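Local atomic coordinates of putative Type I topoisomerase (Deinococcus radiodurans, PDB entry 3M4A), a protein that probably relaxes DNA as a type IB topoisomerase, breaking and rejoining single strands of the bound duplex without ATP. Residues T168-G173 and S178-T183; D269-V274 and V284-Y289; F295-D300 and K329-S334. All blocks are in the same frame, centred on the assembly; numbering follows the deposited sequence. Where two conformers were deposited one is given.

Contact 1: T168-G173 and S178-T183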
loop_
_atom_site.group_PDB
_atom_site.type_symbol
_atom_site.label_atom_id
_atom_site.label_comp_id
_atom_site.label_asym_id
_atom_site.label_seq_id
_atom_site.Cartn_x
_atom_site.Cartn_y
_atom_site.Cartn_z
ATOM N N THR A 168 -10.781 -13.200 7.592
ATOM C CA THR A 168 -11.647 -12.115 8.060
ATOM C C THR A 168 -11.063 -11.525 9.334
ATOM O O THR A 168 -10.702 -12.251 10.232
ATOM C CB THR A 168 -13.089 -12.607 8.336
ATOM O OG1 THR A 168 -13.682 -13.074 7.114
ATOM C CG2 THR A 168 -13.958 -11.493 8.908
ATOM N N PHE A 169 -10.991 -10.200 9.388
ATOM C CA PHE A 169 -10.538 -9.477 10.567
ATOM C C PHE A 169 -11.709 -8.707 11.149
ATOM O O PHE A 169 -12.453 -8.081 10.412
ATOM C CB PHE A 169 -9.463 -8.469 10.164
ATOM C CG PHE A 169 -8.243 -9.089 9.562
ATOM C CD1 PHE A 169 -7.165 -9.450 10.359
ATOM C CD2 PHE A 169 -8.158 -9.297 8.193
ATOM C CE1 PHE A 169 -6.026 -10.014 9.800
ATOM C CE2 PHE A 169 -7.007 -9.860 7.636
ATOM C CZ PHE A 169 -5.949 -10.202 8.439
ATOM N N ARG A 170 -11.860 -8.733 12.476
ATOM C CA ARG A 170 -12.894 -7.958 13.175
ATOM C C ARG A 170 -12.223 -7.388 14.428
ATOM O O ARG A 170 -11.767 -8.135 15.257
ATOM C CB ARG A 170 -14.078 -8.857 13.558
ATOM C CG ARG A 170 -14.855 -9.413 12.373
ATOM C CD ARG A 170 -16.204 -10.077 12.767
ATOM N NE ARG A 170 -16.764 -10.782 11.612
ATOM C CZ ARG A 170 -17.627 -10.284 10.721
ATOM N NH1 ARG A 170 -18.134 -9.066 10.838
ATOM N NH2 ARG A 170 -18.008 -11.038 9.691
ATOM N N PHE A 171 -12.090 -6.070 14.501
ATOM C CA PHE A 171 -11.364 -5.441 15.602
ATOM C C PHE A 171 -11.824 -4.011 15.829
ATOM O O PHE A 171 -12.395 -3.386 14.935
ATOM C CB PHE A 171 -9.849 -5.481 15.358
ATOM C CG PHE A 171 -9.399 -4.726 14.145
ATOM C CD1 PHE A 171 -8.891 -3.434 14.256
ATOM C CD2 PHE A 171 -9.434 -5.319 12.894
ATOM C CE1 PHE A 171 -8.475 -2.738 13.139
ATOM C CE2 PHE A 171 -9.019 -4.631 11.768
ATOM C CZ PHE A 171 -8.533 -3.337 11.890
ATOM N N LYS A 172 -11.574 -3.507 17.036
ATOM C CA LYS A 172 -11.796 -2.094 17.354
ATOM C C LYS A 172 -10.632 -1.298 16.794
ATOM O O LYS A 172 -9.498 -1.446 17.257
ATOM C CB LYS A 172 -11.898 -1.882 18.871
ATOM C CG LYS A 172 -12.169 -0.436 19.276
ATOM C CD LYS A 172 -12.257 -0.228 20.793
ATOM C CE LYS A 172 -13.324 -1.104 21.435
ATOM N NZ LYS A 172 -13.979 -0.466 22.613
ATOM N N GLY A 173 -10.900 -0.471 15.784
ATOM C CA GLY A 173 -9.862 0.344 15.175
ATOM C C GLY A 173 -9.806 1.751 15.746
ATOM O O GLY A 173 -10.429 2.042 16.776
ATOM N N SER A 178 -15.688 0.096 14.821
ATOM C CA SER A 178 -15.675 -1.340 14.583
ATOM C C SER A 178 -15.213 -1.562 13.142
ATOM O O SER A 178 -15.876 -1.108 12.204
ATOM C CB SER A 178 -17.068 -1.921 14.790
ATOM O OG SER A 178 -17.056 -3.328 14.667
ATOM N N GLN A 179 -14.074 -2.230 12.975
ATOM C CA GLN A 179 -13.481 -2.436 11.659
ATOM C C GLN A 179 -13.699 -3.882 11.227
ATOM O O GLN A 179 -13.609 -4.809 12.040
ATOM C CB GLN A 179 -11.976 -2.158 11.643
ATOM C CG GLN A 179 -11.519 -0.769 12.080
ATOM C CD GLN A 179 -11.327 0.219 10.934
ATOM O OE1 GLN A 179 -10.569 1.268 11.206
ATOM N NE2 GLN A 179 -11.847 0.047 9.825
ATOM N N HIS A 180 -14.001 -4.042 9.936
ATOM C CA HIS A 180 -14.110 -5.346 9.300
ATOM C C HIS A 180 -13.298 -5.326 8.005
ATOM O O HIS A 180 -13.463 -4.421 7.186
ATOM C CB HIS A 180 -15.587 -5.637 9.015
ATOM C CG HIS A 180 -16.477 -5.362 10.193
ATOM N ND1 HIS A 180 -16.736 -6.305 11.164
ATOM C CD2 HIS A 180 -17.115 -4.234 10.587
ATOM C CE1 HIS A 180 -17.518 -5.774 12.091
ATOM N NE2 HIS A 180 -17.759 -4.520 11.767
ATOM N N LYS A 181 -12.454 -6.331 7.813
ATOM C CA LYS A 181 -11.643 -6.430 6.615
ATOM C C LYS A 181 -11.570 -7.885 6.222
ATOM O O LYS A 181 -11.733 -8.742 7.055
ATOM C CB LYS A 181 -10.246 -5.908 6.901
ATOM C CG LYS A 181 -10.273 -4.455 7.355
ATOM C CD LYS A 181 -8.910 -3.860 7.451
ATOM C CE LYS A 181 -8.984 -2.377 7.755
ATOM N NZ LYS A 181 -9.455 -1.530 6.608
ATOM N N ALA A 182 -11.341 -8.144 4.943
ATOM C CA ALA A 182 -11.289 -9.531 4.468
ATOM C C ALA A 182 -10.397 -9.628 3.258
ATOM O O ALA A 182 -10.282 -8.686 2.485
ATOM C CB ALA A 182 -12.686 -10.044 4.129
ATOM N N THR A 183 -9.795 -10.801 3.085
ATOM C CA THR A 183 -8.897 -11.060 1.943
ATOM C C THR A 183 -9.229 -12.422 1.343
ATOM O O THR A 183 -9.812 -13.258 2.016
ATOM C CB THR A 183 -7.390 -11.036 2.348
ATOM O OG1 THR A 183 -7.095 -12.071 3.285
ATOM C CG2 THR A 183 -7.010 -9.658 2.941
#

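Contact 2: D269-V274 and V284-Y289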
loop_
_atom_site.group_PDB
_atom_site.type_symbol
_atom_site.label_atom_id
_atom_site.label_comp_id
_atom_site.label_asym_id
_atom_site.label_seq_id
_atom_site.Cartn_x
_atom_site.Cartn_y
_atom_site.Cartn_z
ATOM N N ASP A 269 -23.085 7.700 -1.921
ATOM C CA ASP A 269 -23.060 6.295 -1.506
ATOM C C ASP A 269 -21.644 5.718 -1.544
ATOM O O ASP A 269 -21.248 4.957 -0.659
ATOM C CB ASP A 269 -23.952 5.440 -2.403
ATOM C CG ASP A 269 -25.433 5.673 -2.164
ATOM O OD1 ASP A 269 -25.815 6.139 -1.067
ATOM O OD2 ASP A 269 -26.215 5.353 -3.078
ATOM N N CYS A 270 -20.904 6.077 -2.588
ATOM C CA CYS A 270 -19.517 5.639 -2.759
ATOM C C CYS A 270 -18.634 6.102 -1.604
ATOM O O CYS A 270 -17.925 5.288 -1.005
ATOM C CB CYS A 270 -18.982 6.154 -4.095
ATOM S SG CYS A 270 -17.244 5.830 -4.434
ATOM N N VAL A 271 -18.699 7.395 -1.276
ATOM C CA VAL A 271 -17.912 7.956 -0.187
ATOM C C VAL A 271 -18.221 7.256 1.132
ATOM O O VAL A 271 -17.314 6.958 1.893
ATOM C CB VAL A 271 -18.100 9.495 -0.047
ATOM C CG1 VAL A 271 -17.422 10.022 1.222
ATOM C CG2 VAL A 271 -17.539 10.200 -1.278
ATOM N N LYS A 272 -19.497 6.987 1.379
ATOM C CA LYS A 272 -19.886 6.331 2.622
ATOM C C LYS A 272 -19.394 4.876 2.681
ATOM O O LYS A 272 -19.001 4.403 3.746
ATOM C CB LYS A 272 -21.397 6.465 2.845
ATOM C CG LYS A 272 -21.821 7.929 2.971
ATOM C CD LYS A 272 -23.198 8.120 3.581
ATOM C CE LYS A 272 -24.290 7.591 2.671
ATOM N NZ LYS A 272 -25.618 8.185 2.989
ATOM N N PHE A 273 -19.368 4.192 1.536
ATOM C CA PHE A 273 -18.889 2.804 1.467
ATOM C C PHE A 273 -17.392 2.756 1.747
ATOM O O PHE A 273 -16.931 1.957 2.551
ATOM C CB PHE A 273 -19.201 2.194 0.093
ATOM C CG PHE A 273 -19.073 0.701 0.037
ATOM C CD1 PHE A 273 -20.201 -0.109 0.011
ATOM C CD2 PHE A 273 -17.818 0.090 -0.023
ATOM C CE1 PHE A 273 -20.090 -1.483 -0.042
ATOM C CE2 PHE A 273 -17.693 -1.302 -0.088
ATOM C CZ PHE A 273 -18.835 -2.089 -0.083
ATOM N N VAL A 274 -16.637 3.614 1.073
ATOM C CA VAL A 274 -15.189 3.653 1.267
ATOM C C VAL A 274 -14.850 4.135 2.688
ATOM O O VAL A 274 -13.882 3.670 3.303
ATOM C CB VAL A 274 -14.509 4.525 0.180
ATOM C CG1 VAL A 274 -12.997 4.658 0.428
ATOM C CG2 VAL A 274 -14.783 3.938 -1.194
ATOM N N VAL A 284 -13.748 13.138 5.881
ATOM C CA VAL A 284 -12.308 12.907 5.837
ATOM C C VAL A 284 -11.953 12.035 4.623
ATOM O O VAL A 284 -10.909 12.222 4.001
ATOM C CB VAL A 284 -11.804 12.267 7.140
ATOM C CG1 VAL A 284 -10.366 11.775 7.003
ATOM C CG2 VAL A 284 -11.905 13.279 8.285
ATOM N N THR A 285 -12.833 11.096 4.299
ATOM C CA THR A 285 -12.603 10.183 3.165
ATOM C C THR A 285 -12.613 10.960 1.845
ATOM O O THR A 285 -11.695 10.832 1.024
ATOM C CB THR A 285 -13.642 9.049 3.165
ATOM O OG1 THR A 285 -13.544 8.309 4.397
ATOM C CG2 THR A 285 -13.448 8.115 1.976
ATOM N N ARG A 286 -13.638 11.794 1.660
ATOM C CA ARG A 286 -13.743 12.621 0.452
ATOM C C ARG A 286 -12.610 13.643 0.392
ATOM O O ARG A 286 -12.035 13.882 -0.673
ATOM C CB ARG A 286 -15.109 13.322 0.388
ATOM C CG ARG A 286 -15.504 13.868 -1.007
ATOM C CD ARG A 286 -17.019 14.056 -1.155
ATOM N NE ARG A 286 -17.413 14.241 -2.553
ATOM C CZ ARG A 286 -18.638 14.036 -3.042
ATOM N NH1 ARG A 286 -19.630 13.610 -2.262
ATOM N NH2 ARG A 286 -18.868 14.251 -4.331
ATOM N N GLY A 287 -12.277 14.238 1.533
ATOM C CA GLY A 287 -11.256 15.286 1.591
ATOM C C GLY A 287 -9.805 14.856 1.440
ATOM O O GLY A 287 -9.001 15.598 0.866
ATOM N N SER A 288 -9.454 13.675 1.954
ATOM C CA SER A 288 -8.058 13.254 2.069
ATOM C C SER A 288 -7.694 11.915 1.411
ATOM O O SER A 288 -6.505 11.644 1.210
ATOM C CB SER A 288 -7.667 13.164 3.544
ATOM O OG SER A 288 -7.708 14.441 4.161
ATOM N N TYR A 289 -8.679 11.075 1.096
ATOM C CA TYR A 289 -8.360 9.728 0.646
ATOM C C TYR A 289 -8.697 9.469 -0.827
ATOM O O TYR A 289 -7.825 9.024 -1.572
ATOM C CB TYR A 289 -8.949 8.680 1.607
ATOM C CG TYR A 289 -8.211 8.651 2.932
ATOM C CD1 TYR A 289 -8.628 9.436 4.010
ATOM C CD2 TYR A 289 -7.066 7.883 3.090
ATOM C CE1 TYR A 289 -7.933 9.433 5.216
ATOM C CE2 TYR A 289 -6.365 7.870 4.294
ATOM C CZ TYR A 289 -6.802 8.644 5.350
ATOM O OH TYR A 289 -6.094 8.612 6.542
#

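Contact 3: F295-D300 and K329-S334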
loop_
_atom_site.group_PDB
_atom_site.type_symbol
_atom_site.label_atom_id
_atom_site.label_comp_id
_atom_site.label_asym_id
_atom_site.label_seq_id
_atom_site.Cartn_x
_atom_site.Cartn_y
_atom_site.Cartn_z
ATOM N N PHE A 295 -13.947 10.864 -9.443
ATOM C CA PHE A 295 -15.300 11.437 -9.398
ATOM C C PHE A 295 -15.567 12.314 -10.630
ATOM O O PHE A 295 -16.638 12.224 -11.220
ATOM C CB PHE A 295 -15.493 12.250 -8.112
ATOM C CG PHE A 295 -15.683 11.409 -6.871
ATOM C CD1 PHE A 295 -15.501 10.027 -6.886
ATOM C CD2 PHE A 295 -16.045 12.009 -5.680
ATOM C CE1 PHE A 295 -15.691 9.275 -5.739
ATOM C CE2 PHE A 295 -16.234 11.246 -4.518
ATOM C CZ PHE A 295 -16.046 9.880 -4.565
ATOM N N ASP A 296 -14.588 13.129 -11.018
ATOM C CA ASP A 296 -14.665 13.903 -12.278
ATOM C C ASP A 296 -14.990 13.002 -13.466
ATOM O O ASP A 296 -15.926 13.258 -14.235
ATOM C CB ASP A 296 -13.358 14.637 -12.583
ATOM C CG ASP A 296 -13.070 15.786 -11.633
ATOM O OD1 ASP A 296 -13.998 16.305 -10.964
ATOM O OD2 ASP A 296 -11.888 16.158 -11.563
ATOM N N ARG A 297 -14.239 11.911 -13.615
ATOM C CA ARG A 297 -14.502 11.008 -14.722
ATOM C C ARG A 297 -15.899 10.405 -14.651
ATOM O O ARG A 297 -16.613 10.339 -15.660
ATOM C CB ARG A 297 -13.419 9.928 -14.813
ATOM C CG ARG A 297 -12.040 10.469 -15.085
ATOM C CD ARG A 297 -11.869 11.176 -16.439
ATOM N NE ARG A 297 -10.501 11.657 -16.494
ATOM C CZ ARG A 297 -10.075 12.811 -15.974
ATOM N NH1 ARG A 297 -10.934 13.648 -15.398
ATOM N NH2 ARG A 297 -8.796 13.141 -16.028
ATOM N N TYR A 298 -16.319 9.990 -13.456
ATOM C CA TYR A 298 -17.653 9.432 -13.281
ATOM C C TYR A 298 -18.735 10.414 -13.728
ATOM O O TYR A 298 -19.681 10.038 -14.413
ATOM C CB TYR A 298 -17.875 9.026 -11.822
ATOM C CG TYR A 298 -19.208 8.365 -11.605
ATOM C CD1 TYR A 298 -19.448 7.074 -12.078
ATOM C CD2 TYR A 298 -20.249 9.039 -10.960
ATOM C CE1 TYR A 298 -20.674 6.465 -11.895
ATOM C CE2 TYR A 298 -21.478 8.438 -10.764
ATOM C CZ TYR A 298 -21.694 7.156 -11.232
ATOM O OH TYR A 298 -22.918 6.550 -11.055
ATOM N N LEU A 299 -18.576 11.670 -13.349
ATOM C CA LEU A 299 -19.538 12.721 -13.701
ATOM C C LEU A 299 -19.594 13.010 -15.207
ATOM O O LEU A 299 -20.614 13.501 -15.710
ATOM C CB LEU A 299 -19.236 13.999 -12.912
ATOM C CG LEU A 299 -19.588 13.875 -11.427
ATOM C CD1 LEU A 299 -19.066 15.059 -10.635
ATOM C CD2 LEU A 299 -21.073 13.714 -11.232
ATOM N N ASP A 300 -18.521 12.675 -15.912
ATOM C CA ASP A 300 -18.463 12.741 -17.370
ATOM C C ASP A 300 -18.791 11.396 -18.042
ATOM O O ASP A 300 -18.578 11.240 -19.250
ATOM C CB ASP A 300 -17.072 13.226 -17.805
ATOM C CG ASP A 300 -16.878 14.730 -17.597
ATOM O OD1 ASP A 300 -17.879 15.445 -17.411
ATOM O OD2 ASP A 300 -15.727 15.186 -17.624
ATOM N N LYS A 329 -4.584 3.419 -12.856
ATOM C CA LYS A 329 -3.384 4.118 -13.258
ATOM C C LYS A 329 -3.617 4.899 -14.539
ATOM O O LYS A 329 -3.257 6.059 -14.622
ATOM C CB LYS A 329 -2.224 3.164 -13.472
ATOM C CG LYS A 329 -0.906 3.913 -13.594
ATOM C CD LYS A 329 0.265 3.025 -13.844
ATOM C CE LYS A 329 1.541 3.858 -13.779
ATOM N NZ LYS A 329 2.734 3.129 -14.280
ATOM N N ARG A 330 -4.218 4.238 -15.518
ATOM C CA ARG A 330 -4.497 4.867 -16.810
ATOM C C ARG A 330 -5.517 5.995 -16.675
ATOM O O ARG A 330 -5.367 7.043 -17.320
ATOM C CB ARG A 330 -4.940 3.819 -17.815
ATOM C CG ARG A 330 -3.793 2.931 -18.248
ATOM C CD ARG A 330 -4.241 1.838 -19.188
ATOM N NE ARG A 330 -4.839 2.383 -20.397
ATOM C CZ ARG A 330 -4.163 2.854 -21.436
ATOM N NH1 ARG A 330 -2.833 2.851 -21.452
ATOM N NH2 ARG A 330 -4.829 3.343 -22.470
ATOM N N MET A 331 -6.528 5.809 -15.821
ATOM C CA MET A 331 -7.478 6.905 -15.548
ATOM C C MET A 331 -6.780 8.121 -14.949
ATOM O O MET A 331 -7.032 9.262 -15.374
ATOM C CB MET A 331 -8.619 6.442 -14.639
ATOM C CG MET A 331 -9.639 7.520 -14.349
ATOM S SD MET A 331 -10.884 7.003 -13.148
ATOM C CE MET A 331 -12.014 6.103 -14.183
ATOM N N LEU A 332 -5.919 7.909 -13.957
ATOM C CA LEU A 332 -5.191 9.023 -13.355
ATOM C C LEU A 332 -4.276 9.693 -14.374
ATOM O O LEU A 332 -4.148 10.921 -14.390
ATOM C CB LEU A 332 -4.382 8.579 -12.147
ATOM C CG LEU A 332 -5.214 8.099 -10.956
ATOM C CD1 LEU A 332 -4.275 7.516 -9.891
ATOM C CD2 LEU A 332 -6.089 9.221 -10.363
ATOM N N GLU A 333 -3.652 8.884 -15.224
ATOM C CA GLU A 333 -2.793 9.420 -16.286
ATOM C C GLU A 333 -3.556 10.336 -17.271
ATOM O O GLU A 333 -2.951 11.236 -17.868
ATOM C CB GLU A 333 -2.048 8.284 -17.008
ATOM C CG GLU A 333 -0.928 7.700 -16.140
ATOM C CD GLU A 333 -0.201 6.514 -16.762
ATOM O OE1 GLU A 333 -0.814 5.758 -17.559
ATOM O OE2 GLU A 333 0.995 6.334 -16.422
ATOM N N SER A 334 -4.865 10.149 -17.417
ATOM C CA SER A 334 -5.639 11.014 -18.310
ATOM C C SER A 334 -5.678 12.473 -17.834
ATOM O O SER A 334 -5.927 13.370 -18.641
ATOM C CB SER A 334 -7.062 10.485 -18.502
ATOM O OG SER A 334 -7.848 10.647 -17.341
#

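Contact 1: T168-G173 and S178-T183
Backbone N of Phe169 donates to Lys181 O at 2.8 Å in an almost straight bond of 178°, and Lys181 N answers to Phe169 O at 3.1 Å. The exchange recurs two residues on, where Gln179 N reaches Phe171 O at 2.8 Å and Phe171 N reaches Gln179 O at 3.2 Å. Between these hydrogen-bonded pairs, His180 CA adds a C-H...O contact to Phe169 O (3.4 Å). The Phe171 ring leans across to the partner strand because its CG sits between backbone N and carbonyl carbon (chi1 62°). Gln179 CB therefore lies over one ring face, 3.8 Å from the Phe171 centroid and 17° off the normal, a CH-pi contact. Gln179 CG continues onto Gly173 CA at 3.7 Å. Lys181 CE meets the edge of the Phe171 ring, while Lys181 NZ hydrogen-bonds to Ala134 O and Asp277 O, with a cation-pi contact to Phe136. A serine in place of Phe171 would probably open a gap beside Gln179 and leave Gln179 CB and Lys181 CE without the ring they pack on. The pairing is that of an antiparallel beta hairpin, strands 166-172 and 178-183 of a three-stranded sheet in the catalytic core.

Contact 2: D269-V274 and V284-Y289
Val271 and Val274 of helix 260-278 meet Thr285 and Arg286 of helix 282-289 in a buried van der Waals contact between two helices consecutive in the chain. No hydrogen bond crosses it. The axes of the short segments approach to 9.4 Å and cross at 85°, so each helix offers little more than one turn to the other. At one end methyl meets methyl, Val274 CG1 lying 3.8 Å from Thr285 CG2. That threonine methyl also approaches the backbone of the first helix, 4.0 Å from Val271 O. The torsion of Thr285 divides its two branches: CG2 is anti to the backbone N and faces the valines, whereas OG1, beside the N (chi1 -60°), hydrogen-bonds back to Thr281 O. The hydroxyl is thus satisfied within its own part of the chain and the apolar branch is left for packing. At the other end the extended Arg286 chain runs across Val271 at about a right angle. Its CB lies 4.1 Å from Val271 CG1, and its CD 3.9 Å from Val271 CG2, so the aliphatic part of the arginine covers both methyls of the valine. Leu267 and Phe295 add to the apolar surroundings of Arg286. About 24 Å from the bound DNA at the nearest atoms, this is structural packing, a near-orthogonal pair of successive helices in the helical part of the catalytic core.

Contact 3: F295-D300 and K329-S334
Arg297 is folded at its second torsion (chi2 -64°), which carries the guanidinium alongside helix 323-337, while the first torsion of Ser334 (chi1 71°) tucks OG over its own backbone, facing the arginine. The two meet side-on. NE of Arg297 donates to Ser334 OG at 3.0 Å, and NH2 of Arg297 donates to the same Ser334 OG, also at 3.0 Å. The oxygen lies at the edge of the guanidinium, only 2° out of its plane, so one oxygen accepts two somewhat bent N-H bonds and fixes how the flat group is turned. The hydroxyl itself donates to Met331 O, three residues earlier in the same helix and in its carbonyl plane; the 2.5 Å between Ser334 OG and Met331 O is so short that the exact value is doubtful. Met331 O is also taken by the backbone N of Ser334, so a single carbonyl receives two donors from one residue. Closer to the arginine backbone the contact turns apolar. The side chains of Met331 and Arg297 run antiparallel alongside one another, with Met331 CG 3.9 Å from Arg297 CG. Farther along, Met331 CE reaches Arg297 CB at 4.1 Å, and the sulfur passes near Arg297 CG. Outside the two segments, NH2 of Arg297 forms a salt bridge with Glu335 OE1, and Tyr307 touches both Arg297 and Ser334. Ser334 OG thus accepts two N-H groups and, on the geometry, donates to a backbone carbonyl of its own helix. The neighbouring cation would probably polarise that hydroxyl, whereas the formal charge of the arginine is probably balanced by Glu335, since the serine hydroxyl is neutral.

How the contacts relate
From the N terminus, contact 1 comes first and closes the four-residue turn between strands 166-172 and 178-183. Contact 2 follows, closing nine residues between helices 260-278 and 282-289. Contact 3 closes the longest loop, 28 residues, and brings helix 292-299 to helix 323-337 near the C terminus. The three run in series, with no nesting and no crossing. Contacts 1 and 2 do not touch, their nearest atoms being about 8 Å apart, but the bond from Lys181 NZ to Asp277 O joins the hairpin to helix 260-278. Contacts 2 and 3 touch: Phe295 CZ packs on Val271 CG2 at 3.6 Å, so helix 292-299 links the orthogonal helix pair to the C-terminal helix.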